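Uncharacterized protein (Desulfotomaculum acetoxidans, PDB 3U4Y) is of unknown function but folds as a seven-bladed beta-propeller, with a sequence related to the lactonase family. Local coordinates at residues Ser9-Ile13 / Ile319-His323; Pro107-Gln111 / Ser122-Tyr128; Pro127-Ile133 / Leu144-Ala150; Thr239-Val245 / Phe257-His263; His263-Pro269 / Ile289-Ser294. One frame throughout, in Å; residues are numbered along the deposited sequence.

The five contacts are spread round a propeller of seven four-stranded antiparallel sheets. Interaction 1 pairs the first strand, 11-16, with the last, 319-321, and so closes the ring; the other four are nested within that closure, in chain order 2, 3, 4, 5. Interactions 2 and 3 share P127 and Y128, lie in consecutive blades, and have centres about 11 Å apart, with M110 packing on I133 and I145. Interactions 4 and 5 share H263, their centres about 13 Å apart: interaction 4 pairs the two outer strands of one blade, and interaction 5 packs the connection that leaves it against strand 286-291 of the next. Interactions 1 and 2 lie on opposite sides of the chain's centre, whereas I319 touches S290 between interactions 1 and 5.

Interaction 1: residues Ser9-Ile13 / Ile319-His323; sequences SNFGI and IAICH
C322 meets F11 from above the ring: C322 CB lies 4.1 Å from the F11 ring centroid and 19° off the ring normal, a CH-pi contact displaced toward the rim. The sulfur approaches the same ring obliquely, with C322 SG 3.8 Å from F11 CE2. F11 leaves its backbone pointing away from 319-323, but CG stands between the backbone N and the carbonyl carbon (chi1 83°), which turns the phenyl back over the cysteine. An alanine in place of F11 would probably open a gap beside the sulfur and leave C322 CB without its aromatic neighbour. Three backbone bonds hold this pairing in place: C322 N to F11 O at 3.1 Å, I13 N to A320 O at 2.9 Å and A320 N to I13 O at 3.0 Å. Between them G12 and I321 form a non-hydrogen-bonded antiparallel pair, and I13 CG2 rests 3.9 Å from A320 CB. C322 is further fixed by its disulfide to C51. Here the C-terminal strand 319-321 completes a blade begun by the N-terminal strands, the usual ring closure of a propeller; F24 of strand 21-26 and I47 of strand 42-47 touch F11, and F288 of strand 286-291 touches I319 and I321.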
# COMPACT_ATOMS: atom_id res chain seq x y z
N SER A 9 -9.31 15.64 10.21
CA SER A 9 -8.54 14.43 10.04
C SER A 9 -9.46 13.28 9.68
O SER A 9 -9.10 12.11 9.82
CB SER A 9 -7.74 14.13 11.29
OG SER A 9 -6.69 15.07 11.43
N ASN A 10 -10.64 13.62 9.19
CA ASN A 10 -11.57 12.62 8.72
C ASN A 10 -11.70 12.66 7.20
O ASN A 10 -12.69 13.13 6.65
CB ASN A 10 -12.90 12.78 9.42
CG ASN A 10 -12.81 12.39 10.87
OD1 ASN A 10 -12.25 13.12 11.68
ND2 ASN A 10 -13.34 11.21 11.21
N PHE A 11 -10.66 12.15 6.55
CA PHE A 11 -10.54 12.27 5.12
C PHE A 11 -9.55 11.26 4.56
O PHE A 11 -8.74 10.69 5.29
CB PHE A 11 -10.07 13.68 4.76
CG PHE A 11 -8.58 13.88 4.85
CD1 PHE A 11 -7.75 13.51 3.81
CD2 PHE A 11 -8.01 14.42 5.98
CE1 PHE A 11 -6.37 13.69 3.91
CE2 PHE A 11 -6.63 14.61 6.07
CZ PHE A 11 -5.82 14.24 5.04
N GLY A 12 -9.60 11.08 3.25
CA GLY A 12 -8.70 10.17 2.58
C GLY A 12 -8.48 10.58 1.14
O GLY A 12 -9.11 11.50 0.64
N ILE A 13 -7.58 9.89 0.46
CA ILE A 13 -7.21 10.24 -0.90
C ILE A 13 -7.26 8.99 -1.78
O ILE A 13 -6.88 7.92 -1.35
CB ILE A 13 -5.82 10.91 -0.94
CG1 ILE A 13 -5.41 11.21 -2.38
CG2 ILE A 13 -4.74 10.07 -0.26
CD1 ILE A 13 -3.95 11.58 -2.48
N ILE A 319 -5.20 3.87 -2.55
CA ILE A 319 -6.07 4.58 -1.63
C ILE A 319 -5.41 4.64 -0.28
O ILE A 319 -4.76 3.68 0.14
CB ILE A 319 -7.43 3.88 -1.49
CG1 ILE A 319 -8.20 4.40 -0.28
CG2 ILE A 319 -7.27 2.38 -1.36
CD1 ILE A 319 -9.65 3.95 -0.27
N ALA A 320 -5.55 5.79 0.38
CA ALA A 320 -4.97 6.02 1.70
C ALA A 320 -5.93 6.79 2.57
O ALA A 320 -6.65 7.66 2.10
CB ALA A 320 -3.66 6.76 1.60
N ILE A 321 -5.93 6.49 3.86
CA ILE A 321 -6.79 7.22 4.77
C ILE A 321 -5.95 7.87 5.86
O ILE A 321 -4.86 7.42 6.16
CB ILE A 321 -7.89 6.30 5.32
CG1 ILE A 321 -8.71 5.73 4.17
CG2 ILE A 321 -8.76 7.04 6.29
CD1 ILE A 321 -10.11 5.32 4.52
N CYS A 322 -6.46 8.97 6.41
CA CYS A 322 -5.73 9.72 7.42
C CYS A 322 -5.65 8.94 8.72
O CYS A 322 -6.68 8.49 9.24
CB CYS A 322 -6.43 11.05 7.66
SG CYS A 322 -5.49 12.11 8.75
N HIS A 323 -4.44 8.78 9.25
CA HIS A 323 -4.25 8.05 10.51
C HIS A 323 -3.20 8.75 11.33
O HIS A 323 -2.01 8.54 11.13
CB HIS A 323 -3.78 6.61 10.27
CG HIS A 323 -4.83 5.71 9.70
ND1 HIS A 323 -4.54 4.73 8.77
CD2 HIS A 323 -6.16 5.62 9.93
CE1 HIS A 323 -5.65 4.09 8.45
NE2 HIS A 323 -6.64 4.61 9.14

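Interaction 2: residues Pro107-Gln111 / Ser122-Tyr128; sequences PFNMQ and STIPIPY
I126 is wedged against F108 and M110 at the tight end of this contact. Its CG2 branch comes within 3.6 Å of M110 CB, while its CG1 is 3.8 Å from F108 CB; with CG1 set between the backbone N and the carbonyl carbon (chi1 64°), the two branches divide between these neighbours and CD1 continues along the backbone carbonyl of N109. A glycine in place of I126 would probably leave M110 CB and F108 CB without their aliphatic partner and open a gap beside the strand. Three backbone bonds accompany the packing: I126 N to F108 O at 2.9 Å, M110 N to I124 O at 2.7 Å and I124 N to M110 O at 3.1 Å. These mark the antiparallel hairpin 109-114 and 119-125, the two outer strands of a propeller blade. M110, a selenomethionine, also packs on I143, I145 and L164 of the following blade. The other side is looser. T123 CG2 touches N109 CB at 3.7 Å, and T123 lies side by side with Q111, pointing the same way. Toward solvent, the partly exposed F108 ring places CD1 3.7 Å from Y128 CA, with Y128 O over one of its faces, and P125 and Y128 themselves are exposed.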
# COMPACT_ATOMS: atom_id res chain seq x y z
N PRO A 107 13.56 1.00 -17.13
CA PRO A 107 14.20 0.01 -16.25
C PRO A 107 13.48 -0.14 -14.92
O PRO A 107 12.52 0.57 -14.63
CB PRO A 107 15.61 0.58 -16.04
CG PRO A 107 15.50 2.03 -16.40
CD PRO A 107 14.48 2.08 -17.49
N PHE A 108 13.95 -1.08 -14.11
CA PHE A 108 13.28 -1.38 -12.86
C PHE A 108 14.15 -0.90 -11.71
O PHE A 108 15.23 -1.43 -11.46
CB PHE A 108 12.99 -2.88 -12.76
CG PHE A 108 12.31 -3.44 -13.99
CD1 PHE A 108 12.97 -4.35 -14.82
CD2 PHE A 108 11.03 -3.02 -14.35
CE1 PHE A 108 12.35 -4.85 -15.97
CE2 PHE A 108 10.40 -3.51 -15.49
CZ PHE A 108 11.06 -4.43 -16.30
N ASN A 109 13.69 0.15 -11.05
CA ASN A 109 14.44 0.70 -9.94
C ASN A 109 13.62 0.96 -8.70
O ASN A 109 12.41 1.19 -8.77
CB ASN A 109 15.07 2.03 -10.34
CG ASN A 109 16.06 1.89 -11.42
OD1 ASN A 109 17.17 1.41 -11.21
ND2 ASN A 109 15.69 2.33 -12.61
N MSE A 110 14.31 0.95 -7.57
CA MSE A 110 13.75 1.45 -6.34
C MSE A 110 14.32 2.84 -6.11
O MSE A 110 15.51 3.06 -6.29
CB MSE A 110 14.11 0.52 -5.18
CG MSE A 110 13.88 1.14 -3.82
SE MSE A 110 14.24 -0.11 -2.37
CE MSE A 110 12.84 -1.37 -2.85
N GLN A 111 13.47 3.77 -5.70
CA GLN A 111 13.87 5.17 -5.60
C GLN A 111 13.36 5.77 -4.32
O GLN A 111 12.18 5.59 -3.98
CB GLN A 111 13.28 5.96 -6.77
CG GLN A 111 13.55 5.38 -8.15
CD GLN A 111 13.22 6.37 -9.24
OE1 GLN A 111 14.03 7.24 -9.56
NE2 GLN A 111 12.02 6.27 -9.79
N SER A 122 18.27 8.57 -3.85
CA SER A 122 18.96 7.35 -4.26
C SER A 122 18.15 6.54 -5.24
O SER A 122 16.92 6.55 -5.24
CB SER A 122 19.33 6.48 -3.06
OG SER A 122 20.15 5.39 -3.46
N THR A 123 18.88 5.83 -6.08
CA THR A 123 18.27 4.96 -7.06
C THR A 123 19.10 3.68 -7.15
O THR A 123 20.32 3.72 -7.25
CB THR A 123 18.17 5.65 -8.42
OG1 THR A 123 17.52 6.92 -8.25
CG2 THR A 123 17.38 4.80 -9.38
N ILE A 124 18.42 2.55 -7.05
CA ILE A 124 19.06 1.27 -7.25
C ILE A 124 18.15 0.36 -8.07
O ILE A 124 16.92 0.45 -8.01
CB ILE A 124 19.51 0.59 -5.92
CG1 ILE A 124 18.32 0.12 -5.08
CG2 ILE A 124 20.40 1.53 -5.10
CD1 ILE A 124 18.75 -0.71 -3.91
N PRO A 125 18.77 -0.53 -8.86
CA PRO A 125 18.05 -1.48 -9.71
C PRO A 125 17.44 -2.63 -8.91
O PRO A 125 18.03 -3.15 -7.94
CB PRO A 125 19.14 -2.00 -10.63
CG PRO A 125 20.34 -1.99 -9.77
CD PRO A 125 20.21 -0.77 -8.88
N ILE A 126 16.26 -3.04 -9.34
CA ILE A 126 15.54 -4.13 -8.73
C ILE A 126 15.20 -5.13 -9.84
O ILE A 126 15.22 -4.79 -11.02
CB ILE A 126 14.30 -3.60 -7.99
CG1 ILE A 126 13.31 -2.98 -8.97
CG2 ILE A 126 14.71 -2.51 -7.02
CD1 ILE A 126 11.99 -2.61 -8.35
N PRO A 127 14.92 -6.39 -9.47
CA PRO A 127 14.69 -7.42 -10.49
C PRO A 127 13.43 -7.18 -11.27
O PRO A 127 12.53 -6.49 -10.81
CB PRO A 127 14.54 -8.70 -9.67
CG PRO A 127 15.15 -8.41 -8.37
CD PRO A 127 14.91 -6.95 -8.12
N TYR A 128 13.37 -7.79 -12.45
CA TYR A 128 12.24 -7.72 -13.37
C TYR A 128 10.86 -8.03 -12.78
O TYR A 128 9.87 -7.42 -13.17
CB TYR A 128 12.50 -8.67 -14.55
CG TYR A 128 12.34 -10.11 -14.21
CD1 TYR A 128 11.19 -10.81 -14.55
CD2 TYR A 128 13.33 -10.79 -13.52
CE1 TYR A 128 11.03 -12.13 -14.22
CE2 TYR A 128 13.18 -12.12 -13.17
CZ TYR A 128 12.03 -12.80 -13.53
OH TYR A 128 11.89 -14.13 -13.19

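Interaction 3: residues Pro127-Ile133 / Leu144-Ala150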
# COMPACT_ATOMS: atom_id res chain seq x y z
N PRO A 127 14.92 -6.39 -9.47
CA PRO A 127 14.69 -7.42 -10.49
C PRO A 127 13.43 -7.18 -11.27
O PRO A 127 12.53 -6.49 -10.81
CB PRO A 127 14.54 -8.70 -9.67
CG PRO A 127 15.15 -8.41 -8.37
CD PRO A 127 14.91 -6.95 -8.12
N TYR A 128 13.37 -7.79 -12.45
CA TYR A 128 12.24 -7.72 -13.37
C TYR A 128 10.86 -8.03 -12.78
O TYR A 128 9.87 -7.42 -13.17
CB TYR A 128 12.50 -8.67 -14.55
CG TYR A 128 12.34 -10.11 -14.21
CD1 TYR A 128 11.19 -10.81 -14.55
CD2 TYR A 128 13.33 -10.79 -13.52
CE1 TYR A 128 11.03 -12.13 -14.22
CE2 TYR A 128 13.18 -12.12 -13.17
CZ TYR A 128 12.03 -12.80 -13.53
OH TYR A 128 11.89 -14.13 -13.19
N ASP A 129 10.79 -8.97 -11.83
CA ASP A 129 9.50 -9.46 -11.33
C ASP A 129 9.04 -8.75 -10.08
O ASP A 129 8.11 -9.23 -9.43
CB ASP A 129 9.55 -10.97 -11.06
CG ASP A 129 10.74 -11.37 -10.22
OD1 ASP A 129 11.72 -10.60 -10.13
OD2 ASP A 129 10.71 -12.48 -9.68
N ALA A 130 9.67 -7.62 -9.78
CA ALA A 130 9.45 -6.87 -8.55
C ALA A 130 8.11 -6.11 -8.49
O ALA A 130 7.87 -5.23 -9.31
CB ALA A 130 10.58 -5.90 -8.39
N VAL A 131 7.25 -6.46 -7.54
CA VAL A 131 6.06 -5.67 -7.23
C VAL A 131 5.81 -5.56 -5.73
O VAL A 131 6.16 -6.45 -4.96
CB VAL A 131 4.78 -6.20 -7.92
CG1 VAL A 131 5.04 -6.42 -9.37
CG2 VAL A 131 4.31 -7.48 -7.28
N GLY A 132 5.20 -4.45 -5.32
CA GLY A 132 4.92 -4.20 -3.93
C GLY A 132 6.12 -3.71 -3.14
O GLY A 132 7.26 -4.11 -3.39
N ILE A 133 5.86 -2.80 -2.20
CA ILE A 133 6.88 -2.35 -1.26
C ILE A 133 6.28 -2.18 0.13
O ILE A 133 5.08 -1.92 0.30
CB ILE A 133 7.61 -1.05 -1.73
CG1 ILE A 133 8.86 -0.79 -0.89
CG2 ILE A 133 6.73 0.15 -1.63
CD1 ILE A 133 9.62 0.42 -1.34
N LEU A 144 11.15 -4.61 2.25
CA LEU A 144 10.92 -5.88 1.62
C LEU A 144 10.02 -5.65 0.44
O LEU A 144 9.11 -4.83 0.51
CB LEU A 144 10.18 -6.81 2.59
CG LEU A 144 10.86 -7.89 3.43
CD1 LEU A 144 12.25 -7.50 3.91
CD2 LEU A 144 9.93 -8.16 4.60
N ILE A 145 10.27 -6.40 -0.63
CA ILE A 145 9.49 -6.31 -1.85
C ILE A 145 9.19 -7.71 -2.30
O ILE A 145 9.92 -8.63 -1.97
CB ILE A 145 10.29 -5.63 -2.97
CG1 ILE A 145 11.57 -6.42 -3.23
CG2 ILE A 145 10.60 -4.18 -2.61
CD1 ILE A 145 12.19 -6.17 -4.56
N ASP A 146 8.11 -7.87 -3.06
CA ASP A 146 7.77 -9.15 -3.67
C ASP A 146 8.50 -9.40 -4.99
O ASP A 146 8.77 -8.48 -5.75
CB ASP A 146 6.27 -9.22 -3.92
CG ASP A 146 5.47 -9.04 -2.66
OD1 ASP A 146 4.49 -8.27 -2.67
OD2 ASP A 146 5.81 -9.69 -1.66
N ARG A 147 8.82 -10.65 -5.26
CA ARG A 147 9.35 -11.05 -6.57
C ARG A 147 8.46 -12.13 -7.19
O ARG A 147 8.58 -13.31 -6.87
CB ARG A 147 10.79 -11.53 -6.43
CG ARG A 147 11.76 -10.43 -6.02
CD ARG A 147 13.14 -10.86 -6.33
NE ARG A 147 13.14 -11.41 -7.68
CZ ARG A 147 14.16 -12.04 -8.25
NH1 ARG A 147 15.30 -12.22 -7.59
NH2 ARG A 147 14.03 -12.48 -9.49
N SER A 148 7.56 -11.72 -8.07
CA SER A 148 6.38 -12.50 -8.41
C SER A 148 6.69 -13.80 -9.13
O SER A 148 5.93 -14.76 -9.04
CB SER A 148 5.38 -11.67 -9.22
OG SER A 148 6.02 -10.88 -10.21
N SER A 149 7.78 -13.83 -9.88
CA SER A 149 8.12 -15.02 -10.63
C SER A 149 9.04 -15.96 -9.86
O SER A 149 9.02 -17.16 -10.07
CB SER A 149 8.70 -14.66 -12.00
OG SER A 149 7.68 -14.13 -12.82
N ALA A 150 9.84 -15.41 -8.95
CA ALA A 150 10.69 -16.22 -8.08
C ALA A 150 9.97 -16.68 -6.80
O ALA A 150 10.57 -17.29 -5.95
CB ALA A 150 11.96 -15.47 -7.73
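R147 reaches back across the hairpin to D129 and P127. Its CB lies 3.4 Å from D129 OD2; CD then passes P127 CG at 3.8 Å, and a bend at chi3 (46°) brings the head group round to the carboxylate. R147 NE makes the main bond of the salt bridge, 2.9 Å to D129 OD1, while NH2 adds weak bonds to both oxygens. The guanidinium meets the acid at its edge, with the two planes 87° apart, so the bridge is not the coplanar, two-pronged kind. P127 CB sits 3.6 Å from R147 CZ, over the centre of one guanidinium face, and A150 CB borders the opposite face. At the tip, NH2 comes within 3.8 Å of Y128 CE2, and NH1 turns to a second acid, E170. D129 is itself held by backbone groups: its OD2 takes S149 N at 3.2 Å and A150 N at 3.1 Å, and its main-chain O accepts both S148 N and S148 OG. Beyond this end, A130 faces R147 as a non-hydrogen-bonded pair and V131 faces D146 as a hydrogen-bonded one. This is the hairpin of the two inner strands of a propeller blade, 130-135 and 142-147, entered through the type I turn P127 to A130.

Interaction 4: residues Thr239-Val245 / Phe257-His263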
# COMPACT_ATOMS: atom_id res chain seq x y z
N THR A 239 -10.02 -9.68 -1.77
CA THR A 239 -10.09 -10.81 -2.68
C THR A 239 -10.89 -10.45 -3.93
O THR A 239 -11.57 -9.43 -3.98
CB THR A 239 -10.69 -12.01 -1.93
OG1 THR A 239 -9.66 -12.61 -1.13
CG2 THR A 239 -11.36 -13.07 -2.87
N GLU A 240 -10.80 -11.29 -4.95
CA GLU A 240 -11.62 -11.12 -6.12
C GLU A 240 -13.08 -10.90 -5.73
O GLU A 240 -13.73 -10.03 -6.27
CB GLU A 240 -11.50 -12.37 -6.99
CG GLU A 240 -12.32 -12.34 -8.25
CD GLU A 240 -12.17 -13.62 -9.05
OE1 GLU A 240 -12.01 -14.69 -8.42
OE2 GLU A 240 -12.20 -13.55 -10.29
N SER A 241 -13.58 -11.68 -4.78
CA SER A 241 -15.01 -11.67 -4.45
C SER A 241 -15.31 -11.29 -3.01
O SER A 241 -16.43 -10.85 -2.70
CB SER A 241 -15.62 -13.03 -4.74
OG SER A 241 -15.73 -13.25 -6.14
N THR A 242 -14.33 -11.45 -2.14
CA THR A 242 -14.57 -11.25 -0.73
C THR A 242 -13.52 -10.42 -0.02
O THR A 242 -12.39 -10.26 -0.49
CB THR A 242 -14.62 -12.60 0.01
OG1 THR A 242 -13.37 -13.27 -0.13
CG2 THR A 242 -15.71 -13.48 -0.56
N VAL A 243 -13.92 -9.89 1.13
CA VAL A 243 -12.97 -9.57 2.18
C VAL A 243 -12.93 -10.77 3.10
O VAL A 243 -13.96 -11.34 3.42
CB VAL A 243 -13.41 -8.41 3.02
CG1 VAL A 243 -12.30 -8.04 4.01
CG2 VAL A 243 -13.78 -7.25 2.14
N ASP A 244 -11.73 -11.15 3.50
CA ASP A 244 -11.54 -12.18 4.50
C ASP A 244 -10.98 -11.54 5.75
O ASP A 244 -10.07 -10.72 5.68
CB ASP A 244 -10.55 -13.24 4.00
CG ASP A 244 -11.10 -14.01 2.85
OD1 ASP A 244 -12.33 -13.96 2.66
OD2 ASP A 244 -10.33 -14.66 2.12
N VAL A 245 -11.53 -11.89 6.90
CA VAL A 245 -10.89 -11.43 8.11
C VAL A 245 -10.26 -12.58 8.89
O VAL A 245 -10.85 -13.64 9.05
CB VAL A 245 -11.84 -10.54 8.95
CG1 VAL A 245 -13.27 -10.76 8.52
CG2 VAL A 245 -11.64 -10.76 10.43
N PHE A 257 -8.55 -18.01 10.62
CA PHE A 257 -9.68 -17.51 9.85
C PHE A 257 -10.86 -17.21 10.75
O PHE A 257 -11.16 -17.96 11.66
CB PHE A 257 -10.11 -18.48 8.76
CG PHE A 257 -11.17 -17.94 7.84
CD1 PHE A 257 -10.87 -16.91 6.96
CD2 PHE A 257 -12.45 -18.44 7.87
CE1 PHE A 257 -11.86 -16.39 6.14
CE2 PHE A 257 -13.44 -17.93 7.05
CZ PHE A 257 -13.14 -16.90 6.18
N VAL A 258 -11.53 -16.10 10.49
CA VAL A 258 -12.72 -15.77 11.24
C VAL A 258 -13.94 -15.84 10.35
O VAL A 258 -14.84 -16.64 10.59
CB VAL A 258 -12.62 -14.37 11.82
CG1 VAL A 258 -13.88 -14.02 12.57
CG2 VAL A 258 -11.41 -14.29 12.72
N LYS A 259 -13.95 -15.00 9.32
CA LYS A 259 -15.05 -15.00 8.37
C LYS A 259 -14.73 -14.19 7.13
O LYS A 259 -13.71 -13.51 7.05
CB LYS A 259 -16.31 -14.44 9.01
CG LYS A 259 -16.16 -13.00 9.42
CD LYS A 259 -17.49 -12.30 9.30
CE LYS A 259 -17.44 -10.92 9.92
NZ LYS A 259 -17.03 -10.99 11.35
N SER A 260 -15.64 -14.25 6.17
CA SER A 260 -15.50 -13.52 4.92
C SER A 260 -16.83 -12.91 4.57
O SER A 260 -17.87 -13.32 5.08
CB SER A 260 -15.07 -14.45 3.81
OG SER A 260 -15.45 -15.79 4.10
N PHE A 261 -16.80 -11.89 3.73
CA PHE A 261 -18.03 -11.34 3.19
C PHE A 261 -17.72 -10.82 1.81
O PHE A 261 -16.59 -10.43 1.53
CB PHE A 261 -18.65 -10.26 4.11
CG PHE A 261 -17.77 -9.06 4.36
CD1 PHE A 261 -17.74 -8.00 3.47
CD2 PHE A 261 -17.00 -8.98 5.52
CE1 PHE A 261 -16.93 -6.89 3.71
CE2 PHE A 261 -16.20 -7.87 5.77
CZ PHE A 261 -16.17 -6.82 4.86
N GLY A 262 -18.71 -10.88 0.93
CA GLY A 262 -18.47 -10.50 -0.45
C GLY A 262 -18.71 -9.03 -0.70
O GLY A 262 -19.74 -8.48 -0.30
N HIS A 263 -17.78 -8.39 -1.38
CA HIS A 263 -17.95 -6.98 -1.67
C HIS A 263 -18.86 -6.70 -2.87
O HIS A 263 -19.37 -5.59 -3.03
CB HIS A 263 -16.60 -6.29 -1.82
CG HIS A 263 -15.61 -7.08 -2.62
ND1 HIS A 263 -15.90 -7.62 -3.85
CD2 HIS A 263 -14.31 -7.40 -2.36
CE1 HIS A 263 -14.83 -8.24 -4.32
NE2 HIS A 263 -13.85 -8.12 -3.43
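V245 O receives two backbone N-H groups, V258 N at 2.9 Å and, weakly, K259 N at 3.4 Å, which identifies a classic beta bulge. K259 O in turn takes V245 N at 2.7 Å. Farther along, V243 and F261 pair by two backbone bonds, and their side chains run alongside each other: V243 CB lies over the F261 ring face, 3.9 Å from the centroid and 21° off the normal. Past the end of the strand, H263 NE2 gives a 2.7 Å bond to T239 O, which lies almost in the imidazole plane; H263 N adds a bond to S241 O. The ends of D244 and T242 are tied to N220, which precedes the blade's first strand. These are the two outer strands, 242-249 and 254-262, of a blade: strand 234-238 flanks the inner one, with Y236 against V245, while L287 of strand 286-291 in the next blade packs on V243 and F261.

Interaction 5: residues His263-Pro269 / Ile289-Ser294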
# COMPACT_ATOMS: atom_id res chain seq x y z
N HIS A 263 -17.78 -8.39 -1.38
CA HIS A 263 -17.95 -6.98 -1.67
C HIS A 263 -18.86 -6.70 -2.87
O HIS A 263 -19.37 -5.59 -3.03
CB HIS A 263 -16.60 -6.29 -1.82
CG HIS A 263 -15.61 -7.08 -2.62
ND1 HIS A 263 -15.90 -7.62 -3.85
CD2 HIS A 263 -14.31 -7.40 -2.36
CE1 HIS A 263 -14.83 -8.24 -4.32
NE2 HIS A 263 -13.85 -8.12 -3.43
N GLY A 264 -19.08 -7.72 -3.70
CA GLY A 264 -19.90 -7.54 -4.88
C GLY A 264 -19.38 -6.41 -5.73
O GLY A 264 -20.14 -5.56 -6.17
N LEU A 265 -18.07 -6.39 -5.94
CA LEU A 265 -17.43 -5.40 -6.80
C LEU A 265 -16.57 -6.10 -7.84
O LEU A 265 -16.10 -7.23 -7.62
CB LEU A 265 -16.52 -4.48 -5.98
CG LEU A 265 -17.16 -3.52 -5.00
CD1 LEU A 265 -16.09 -2.69 -4.29
CD2 LEU A 265 -18.16 -2.64 -5.74
N LEU A 266 -16.36 -5.41 -8.96
CA LEU A 266 -15.42 -5.88 -9.95
C LEU A 266 -14.09 -5.20 -9.70
O LEU A 266 -14.01 -3.97 -9.68
CB LEU A 266 -15.94 -5.57 -11.35
CG LEU A 266 -17.32 -6.16 -11.62
CD1 LEU A 266 -17.85 -5.69 -12.95
CD2 LEU A 266 -17.29 -7.68 -11.57
N ILE A 267 -13.05 -5.99 -9.47
CA ILE A 267 -11.73 -5.45 -9.19
C ILE A 267 -10.68 -6.40 -9.78
O ILE A 267 -11.00 -7.56 -10.02
CB ILE A 267 -11.54 -5.20 -7.66
CG1 ILE A 267 -10.11 -5.49 -7.20
CG2 ILE A 267 -12.50 -6.04 -6.83
CD1 ILE A 267 -9.88 -5.13 -5.78
N ASP A 268 -9.47 -5.89 -10.06
CA ASP A 268 -8.37 -6.70 -10.59
C ASP A 268 -6.98 -6.15 -10.24
O ASP A 268 -6.41 -5.39 -11.01
CB ASP A 268 -8.50 -6.82 -12.12
CG ASP A 268 -7.47 -7.79 -12.74
OD1 ASP A 268 -6.32 -7.91 -12.24
OD2 ASP A 268 -7.82 -8.44 -13.75
N PRO A 269 -6.42 -6.55 -9.09
CA PRO A 269 -5.15 -5.98 -8.60
C PRO A 269 -4.02 -5.80 -9.63
O PRO A 269 -3.28 -4.82 -9.56
CB PRO A 269 -4.70 -6.98 -7.51
CG PRO A 269 -5.72 -8.09 -7.52
CD PRO A 269 -6.96 -7.53 -8.14
N ILE A 289 -13.00 0.39 0.05
CA ILE A 289 -12.46 -0.40 -1.06
C ILE A 289 -12.46 0.38 -2.37
O ILE A 289 -13.48 0.98 -2.75
CB ILE A 289 -13.26 -1.72 -1.31
CG1 ILE A 289 -13.43 -2.54 -0.04
CG2 ILE A 289 -12.58 -2.54 -2.34
CD1 ILE A 289 -14.12 -3.87 -0.26
N SER A 290 -11.32 0.37 -3.06
CA SER A 290 -11.16 1.02 -4.37
C SER A 290 -11.20 0.01 -5.52
O SER A 290 -10.17 -0.54 -5.92
CB SER A 290 -9.87 1.83 -4.42
OG SER A 290 -9.41 1.99 -5.75
N ALA A 291 -12.41 -0.21 -6.05
CA ALA A 291 -12.68 -1.17 -7.12
C ALA A 291 -12.14 -0.75 -8.49
O ALA A 291 -12.83 -0.10 -9.27
CB ALA A 291 -14.17 -1.45 -7.20
N ASN A 292 -10.89 -1.12 -8.74
CA ASN A 292 -10.28 -1.16 -10.07
C ASN A 292 -11.20 -1.08 -11.29
O ASN A 292 -11.05 -0.22 -12.13
CB ASN A 292 -9.47 -2.45 -10.18
CG ASN A 292 -8.14 -2.24 -10.80
OD1 ASN A 292 -7.74 -1.11 -11.05
ND2 ASN A 292 -7.42 -3.33 -11.05
N ILE A 293 -12.14 -2.03 -11.38
CA ILE A 293 -12.89 -2.28 -12.61
C ILE A 293 -14.36 -1.87 -12.54
O ILE A 293 -14.98 -1.60 -13.56
CB ILE A 293 -12.77 -3.77 -13.04
CG1 ILE A 293 -11.36 -4.08 -13.53
CG2 ILE A 293 -13.77 -4.12 -14.12
CD1 ILE A 293 -11.30 -5.17 -14.58
N SER A 294 -14.92 -1.83 -11.34
CA SER A 294 -16.27 -1.30 -11.17
C SER A 294 -16.15 0.21 -11.10
O SER A 294 -17.13 0.93 -11.31
CB SER A 294 -16.93 -1.87 -9.90
OG SER A 294 -17.90 -2.85 -10.23
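L265 reaches I289 and A291 because its CG is anti to the carbonyl carbon (chi1 -68°) and the chain beyond is extended (chi2 180°). These torsions carry CD1 to 3.7 Å from A291 CB and 4.0 Å from I289 CG2. In I289, chi1 of -52° puts CG1 beside the backbone N and leaves CG2 opposite that nitrogen, facing L265 CD1. The I289 and H263 side chains cross at about a right angle, and I289 CD1 lies 3.8 Å from H263 CB. From within its own segment, L265 N bonds to H263 ND1 at 3.3 Å, while the other ring nitrogen is turned to T239 of the preceding hairpin. Segment 263-269 belongs to the connection that leaves the outermost strand of one propeller blade, 254-262, for the innermost strand of the next, 278-280, passing on the way the end of that blade's second strand, 286-291. There A291 is the centre of an inverse gamma turn, and the chain swings round to present its backbone to L266. L266 O accepts S294 N at 2.9 Å and I293 N at 3.2 Å, both from the same face of its plane, and L266 N in turn bonds to S294 OG at 3.2 Å. On the solvent side, the exposed L266 rests its CB 3.8 Å from I293 CG2. On the buried side, L238 of the preceding blade touches H263, I267 and I289.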